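Endo-1,4-b-d-mannanase (Trichoderma reesei, PDB 1QNR) is a family 5 glycoside hydrolase that cleaves internal beta-1,4-mannosidic linkages in the backbone of mannans. Local coordinates at residues P289-S294 with Q333-N338; T142-Y147 with V181-S186. All coordinates share one frame; numbering follows the deposited sequence.

Contact 1: residues P289-S294 with Q333-N338; sequences PWQTTS and QCLVKN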
loop_
_atom_site.group_PDB
_atom_site.type_symbol
_atom_site.label_atom_id
_atom_site.label_comp_id
_atom_site.label_asym_id
_atom_site.label_seq_id
_atom_site.Cartn_x
_atom_site.Cartn_y
_atom_site.Cartn_z
ATOM N N PRO A 289 -9.857 9.164 17.203
ATOM C CA PRO A 289 -11.114 9.578 16.569
ATOM C C PRO A 289 -11.234 9.175 15.089
ATOM O O PRO A 289 -12.341 8.827 14.614
ATOM C CB PRO A 289 -11.138 11.108 16.776
ATOM C CG PRO A 289 -10.221 11.376 17.917
ATOM C CD PRO A 289 -9.125 10.305 17.838
ATOM N N TRP A 290 -10.087 9.166 14.379
ATOM C CA TRP A 290 -10.106 8.704 12.978
ATOM C C TRP A 290 -10.481 7.215 12.823
ATOM O O TRP A 290 -11.245 6.847 11.946
ATOM C CB TRP A 290 -8.750 8.942 12.307
ATOM C CG TRP A 290 -8.206 10.343 12.274
ATOM C CD1 TRP A 290 -8.894 11.559 12.436
ATOM C CD2 TRP A 290 -6.868 10.721 12.028
ATOM N NE1 TRP A 290 -8.048 12.613 12.352
ATOM C CE2 TRP A 290 -6.762 12.142 12.062
ATOM C CE3 TRP A 290 -5.673 10.001 11.703
ATOM C CZ2 TRP A 290 -5.573 12.833 11.877
ATOM C CZ3 TRP A 290 -4.494 10.677 11.487
ATOM C CH2 TRP A 290 -4.435 12.101 11.547
ATOM N N GLN A 291 -9.926 6.412 13.742
ATOM C CA GLN A 291 -10.222 4.957 13.713
ATOM C C GLN A 291 -11.704 4.777 14.039
ATOM O O GLN A 291 -12.332 3.963 13.342
ATOM C CB GLN A 291 -9.364 4.274 14.814
ATOM C CG GLN A 291 -7.870 4.348 14.503
ATOM C CD GLN A 291 -7.057 3.544 15.515
ATOM O OE1 GLN A 291 -7.406 3.541 16.745
ATOM N NE2 GLN A 291 -5.981 2.942 15.025
ATOM N N THR A 292 -12.271 5.554 14.996
ATOM C CA THR A 292 -13.713 5.388 15.240
ATOM C C THR A 292 -14.554 5.859 14.068
ATOM O O THR A 292 -15.562 5.184 13.700
ATOM C CB THR A 292 -14.081 6.218 16.505
ATOM O OG1 THR A 292 -13.430 5.589 17.624
ATOM C CG2 THR A 292 -15.600 6.243 16.733
ATOM N N THR A 293 -14.210 6.968 13.424
ATOM C CA THR A 293 -14.942 7.396 12.229
ATOM C C THR A 293 -14.922 6.317 11.155
ATOM O O THR A 293 -15.960 5.980 10.544
ATOM C CB THR A 293 -14.396 8.752 11.756
ATOM O OG1 THR A 293 -14.549 9.765 12.782
ATOM C CG2 THR A 293 -15.040 9.244 10.463
ATOM N N SER A 294 -13.728 5.762 10.864
ATOM C CA SER A 294 -13.629 4.741 9.790
ATOM C C SER A 294 -14.449 3.518 10.123
ATOM O O SER A 294 -15.260 3.059 9.284
ATOM C CB SER A 294 -12.109 4.412 9.636
ATOM O OG SER A 294 -11.967 3.516 8.513
ATOM N N GLN A 333 -1.052 -0.022 22.792
ATOM C CA GLN A 333 -2.297 -0.314 23.545
ATOM C C GLN A 333 -3.396 0.581 22.997
ATOM O O GLN A 333 -4.527 0.085 22.794
ATOM C CB GLN A 333 -2.067 -0.079 25.067
ATOM C CG GLN A 333 -3.135 0.047 26.156
ATOM C CD GLN A 333 -3.013 0.599 27.553
ATOM O OE1 GLN A 333 -3.921 0.618 28.490
ATOM N NE2 GLN A 333 -1.921 1.243 28.068
ATOM N N CYS A 334 -3.147 1.855 22.849
ATOM C CA CYS A 334 -4.168 2.824 22.435
ATOM C C CYS A 334 -4.724 2.664 20.990
ATOM O O CYS A 334 -5.939 2.731 20.772
ATOM C CB CYS A 334 -3.623 4.236 22.547
ATOM S SG CYS A 334 -4.730 5.565 22.036
ATOM N N LEU A 335 -3.790 2.414 20.058
ATOM C CA LEU A 335 -4.148 2.424 18.624
ATOM C C LEU A 335 -4.226 1.084 17.955
ATOM O O LEU A 335 -4.617 0.966 16.773
ATOM C CB LEU A 335 -3.052 3.300 17.891
ATOM C CG LEU A 335 -3.107 4.780 18.295
ATOM C CD1 LEU A 335 -1.947 5.561 17.645
ATOM C CD2 LEU A 335 -4.461 5.433 17.977
ATOM N N VAL A 336 -3.787 -0.002 18.638
ATOM C CA VAL A 336 -3.838 -1.362 18.141
ATOM C C VAL A 336 -4.743 -2.236 19.028
ATOM O O VAL A 336 -5.838 -2.584 18.561
ATOM C CB VAL A 336 -2.414 -1.990 17.960
ATOM C CG1 VAL A 336 -2.553 -3.331 17.249
ATOM C CG2 VAL A 336 -1.533 -1.033 17.159
ATOM N N LYS A 337 -4.309 -2.591 20.243
ATOM C CA LYS A 337 -5.178 -3.502 21.057
ATOM C C LYS A 337 -6.524 -2.826 21.313
ATOM O O LYS A 337 -7.498 -3.634 21.094
ATOM C CB LYS A 337 -4.420 -3.800 22.368
ATOM C CG LYS A 337 -5.231 -4.780 23.221
ATOM C CD LYS A 337 -4.560 -5.350 24.445
ATOM C CE LYS A 337 -5.603 -5.484 25.582
ATOM N NZ LYS A 337 -6.649 -6.490 25.249
ATOM N N ASN A 338 -6.700 -1.585 21.679
ATOM C CA ASN A 338 -8.059 -1.045 21.975
ATOM C C ASN A 338 -8.869 -0.994 20.705
ATOM O O ASN A 338 -10.117 -1.185 20.740
ATOM C CB ASN A 338 -8.051 0.340 22.630
ATOM C CG ASN A 338 -7.489 0.400 24.071
ATOM O OD1 ASN A 338 -7.187 1.537 24.578
ATOM N ND2 ASN A 338 -7.219 -0.752 24.613
HETATM O O HOH W 1 -7.751 4.073 19.196
#
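Q291 reaches across to L335 with its terminal amide, the two side chains crossing at about a right angle. The close-fitting part is small, in line with a buried surface of only 101 Å². Here Q291 NE2 donates to L335 O at 3.0 Å, with an N-H...O angle of 161°. The oxygen lies 10° out of the amide plane and receives the donor on a lone pair, in its carbonyl plane. An extended chain beyond CG (chi2 -174°) lets Q291 span the gap, and its OE1 comes to rest 3.7 Å from L335 CD2. NE2 is also hydrogen-bonded to the hydroxyl of Y277, so two partners hold the nitrogen end of the amide.

The looser side is bridged by water, which donates to C334 O at 2.8 Å; its 2.5 Å approach to Q291 OE1 is unusually short and best read with caution. Direct contact is slight there: Q291 OE1 stays 4.4 Å from C334 O. In the pi-type turn N338 N bonds Q333 O at 3.0 Å rather than C334 O.

A disulfide from C334 to C284 also ties helix 330-343 to helix 283-295. Both belong to the outer helical layer of the family 5 TIM barrel: W290 packs on helix 253-267 and strand 272-277, while V336 touches F305 of strand 300-309.

Contact 2: residues T142-Y147 with V181-S186; sequences TQYRKY and VQWATS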
loop_
_atom_site.group_PDB
_atom_site.type_symbol
_atom_site.label_atom_id
_atom_site.label_comp_id
_atom_site.label_asym_id
_atom_site.label_seq_id
_atom_site.Cartn_x
_atom_site.Cartn_y
_atom_site.Cartn_z
ATOM N N THR A 142 7.448 -0.519 -20.712
ATOM C CA THR A 142 7.759 -1.887 -21.086
ATOM C C THR A 142 8.530 -2.608 -19.991
ATOM O O THR A 142 8.218 -3.759 -19.593
ATOM C CB THR A 142 8.582 -1.902 -22.402
ATOM O OG1 THR A 142 7.663 -1.407 -23.413
ATOM C CG2 THR A 142 8.982 -3.323 -22.805
ATOM N N GLN A 143 9.518 -1.954 -19.356
ATOM C CA GLN A 143 10.231 -2.554 -18.223
ATOM C C GLN A 143 9.374 -2.649 -16.971
ATOM O O GLN A 143 9.418 -3.734 -16.310
ATOM C CB GLN A 143 11.572 -1.815 -17.950
ATOM C CG GLN A 143 12.439 -2.541 -16.938
ATOM C CD GLN A 143 12.894 -3.924 -17.344
ATOM O OE1 GLN A 143 13.139 -4.187 -18.544
ATOM N NE2 GLN A 143 13.054 -4.882 -16.414
ATOM N N TYR A 144 8.572 -1.652 -16.631
ATOM C CA TYR A 144 7.635 -1.734 -15.480
ATOM C C TYR A 144 6.730 -2.954 -15.649
ATOM O O TYR A 144 6.495 -3.707 -14.653
ATOM C CB TYR A 144 6.833 -0.434 -15.351
ATOM C CG TYR A 144 5.651 -0.467 -14.396
ATOM C CD1 TYR A 144 5.817 -0.428 -12.989
ATOM C CD2 TYR A 144 4.343 -0.456 -14.903
ATOM C CE1 TYR A 144 4.704 -0.473 -12.142
ATOM C CE2 TYR A 144 3.223 -0.454 -14.052
ATOM C CZ TYR A 144 3.426 -0.499 -12.667
ATOM O OH TYR A 144 2.260 -0.505 -11.885
ATOM N N ARG A 145 6.161 -3.155 -16.858
ATOM C CA ARG A 145 5.273 -4.329 -17.017
ATOM C C ARG A 145 6.051 -5.656 -16.958
ATOM O O ARG A 145 5.500 -6.672 -16.450
ATOM C CB ARG A 145 4.455 -4.266 -18.349
ATOM C CG ARG A 145 3.550 -3.016 -18.375
ATOM C CD ARG A 145 2.765 -3.056 -19.719
ATOM N NE ARG A 145 1.602 -2.223 -19.574
ATOM C CZ ARG A 145 0.373 -2.355 -20.006
ATOM N NH1 ARG A 145 -0.392 -1.303 -19.673
ATOM N NH2 ARG A 145 -0.068 -3.444 -20.714
ATOM N N LYS A 146 7.315 -5.680 -17.389
ATOM C CA LYS A 146 8.116 -6.914 -17.230
ATOM C C LYS A 146 8.332 -7.173 -15.737
ATOM O O LYS A 146 8.271 -8.345 -15.293
ATOM C CB LYS A 146 9.489 -6.770 -17.920
ATOM C CG LYS A 146 9.500 -6.896 -19.429
ATOM C CD LYS A 146 10.960 -6.880 -19.953
ATOM C CE LYS A 146 11.708 -8.124 -19.580
ATOM N NZ LYS A 146 12.862 -8.428 -20.493
ATOM N N TYR A 147 8.520 -6.117 -14.927
ATOM C CA TYR A 147 8.678 -6.330 -13.451
ATOM C C TYR A 147 7.382 -6.733 -12.798
ATOM O O TYR A 147 7.387 -7.691 -11.994
ATOM C CB TYR A 147 9.226 -4.964 -12.834
ATOM C CG TYR A 147 9.509 -5.187 -11.353
ATOM C CD1 TYR A 147 10.600 -6.011 -10.984
ATOM C CD2 TYR A 147 8.703 -4.632 -10.365
ATOM C CE1 TYR A 147 10.852 -6.290 -9.648
ATOM C CE2 TYR A 147 8.961 -4.911 -9.010
ATOM C CZ TYR A 147 9.978 -5.769 -8.690
ATOM O OH TYR A 147 10.232 -6.081 -7.320
ATOM N N VAL A 181 -5.912 8.136 -15.242
ATOM C CA VAL A 181 -7.061 7.230 -15.529
ATOM C C VAL A 181 -6.673 6.243 -16.622
ATOM O O VAL A 181 -6.934 5.025 -16.483
ATOM C CB VAL A 181 -8.306 8.038 -15.920
ATOM C CG1 VAL A 181 -9.403 7.074 -16.378
ATOM C CG2 VAL A 181 -8.857 8.882 -14.746
ATOM N N GLN A 182 -6.085 6.692 -17.736
ATOM C CA GLN A 182 -5.764 5.780 -18.841
ATOM C C GLN A 182 -4.651 4.819 -18.486
ATOM O O GLN A 182 -4.761 3.611 -18.822
ATOM C CB GLN A 182 -5.414 6.522 -20.187
ATOM C CG GLN A 182 -6.572 7.391 -20.736
ATOM C CD GLN A 182 -7.898 6.671 -20.795
ATOM O OE1 GLN A 182 -8.006 5.484 -21.252
ATOM N NE2 GLN A 182 -8.986 7.249 -20.266
ATOM N N TRP A 183 -3.631 5.252 -17.739
ATOM C CA TRP A 183 -2.547 4.322 -17.331
ATOM C C TRP A 183 -3.101 3.285 -16.339
ATOM O O TRP A 183 -2.844 2.064 -16.520
ATOM C CB TRP A 183 -1.471 5.199 -16.646
ATOM C CG TRP A 183 -0.365 4.382 -15.995
ATOM C CD1 TRP A 183 0.736 3.819 -16.632
ATOM C CD2 TRP A 183 -0.226 4.065 -14.589
ATOM N NE1 TRP A 183 1.496 3.107 -15.731
ATOM C CE2 TRP A 183 0.909 3.256 -14.468
ATOM C CE3 TRP A 183 -1.011 4.367 -13.461
ATOM C CZ2 TRP A 183 1.332 2.812 -13.217
ATOM C CZ3 TRP A 183 -0.568 3.885 -12.200
ATOM C CH2 TRP A 183 0.596 3.091 -12.092
ATOM N N ALA A 184 -3.886 3.712 -15.340
ATOM C CA ALA A 184 -4.401 2.733 -14.376
ATOM C C ALA A 184 -5.370 1.745 -15.000
ATOM O O ALA A 184 -5.389 0.546 -14.625
ATOM C CB ALA A 184 -5.080 3.467 -13.205
ATOM N N THR A 185 -6.150 2.211 -16.008
ATOM C CA THR A 185 -7.049 1.298 -16.719
ATOM C C THR A 185 -6.227 0.240 -17.436
ATOM O O THR A 185 -6.519 -1.021 -17.292
ATOM C CB THR A 185 -7.906 2.136 -17.731
ATOM O OG1 THR A 185 -8.753 3.023 -17.030
ATOM C CG2 THR A 185 -8.776 1.225 -18.617
ATOM N N SER A 186 -5.236 0.601 -18.233
ATOM C CA SER A 186 -4.429 -0.370 -18.975
ATOM C C SER A 186 -3.610 -1.295 -18.078
ATOM O O SER A 186 -3.568 -2.550 -18.311
ATOM C CB SER A 186 -3.465 0.384 -19.927
ATOM O OG SER A 186 -2.818 -0.604 -20.725
HETATM O O HOH W 2 -3.121 -3.764 -20.824
#
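R145 NH1 donates to S186 OG at 2.7 Å, with an N-H...O angle of 156°, in the polar and partly exposed half of the contact. The hydroxyl lies at the edge of the guanidinium, 13° out of its plane. A chain extended from CG to NE carries the group across. Water strengthens the link: it accepts from R145 NH2 at 3.1 Å and donates to S186 O at 2.8 Å, so both terminal nitrogens are engaged with one residue. A second deposited conformer of R145 cautions that this grip may not be constant. With an alanine in place of S186, OG is gone and NH1 would lose its acceptor, leaving the guanidinium's polar link to this segment to the water on NH2, and the group would probably be freer to turn.

The aromatic, buried half is Y144 against W183. Y144 CE2 lies 3.9 Å from W183 CZ2, and Y144 OH is 3.7 Å from the same carbon. The Y144 ring and the six-membered ring of W183 have centroids 6.0 Å apart and planes at 35°, an oblique meeting. Y144 OH is hydrogen-bonded to L166 O, and W183 NE1 to Q141 OE1, on helix 138-155 just before the segment.

Around this pair, W134 meets Y144 edge-to-face and Y135 meets W183 likewise. Y123 of helix 119-127 also touches Y144, V187 and Y190 of helix 178-194 pack against R145, and V181 leans on helix 226-230. Two helices of the TIM barrel's outer layer thus meet, with strand 161-165 between them in sequence; the bond to L166 ties helix 138-155 to the residue just after that strand.

Overall arrangement
Contact 2 comes first along the chain and is complete before contact 1 begins. Their centres are 36 Å apart and their nearest atoms about 23 Å, on opposite sides of the chain's centre. What they share is the TIM-barrel plan of glycoside hydrolase family 5. Each joins two outer-layer helices with a strand of the parallel sheet between them in sequence: strand 161-165 in contact 2, and strand 300-309, followed by the short 325-326, in contact 1. Contact 1 brings in the C-terminal helix, packed on strand 300-309, which pairs with the early strand 21-25 and so closes the barrel. The helical shell is thus packed at two separate, opposite places round one barrel, the later involving its closing end.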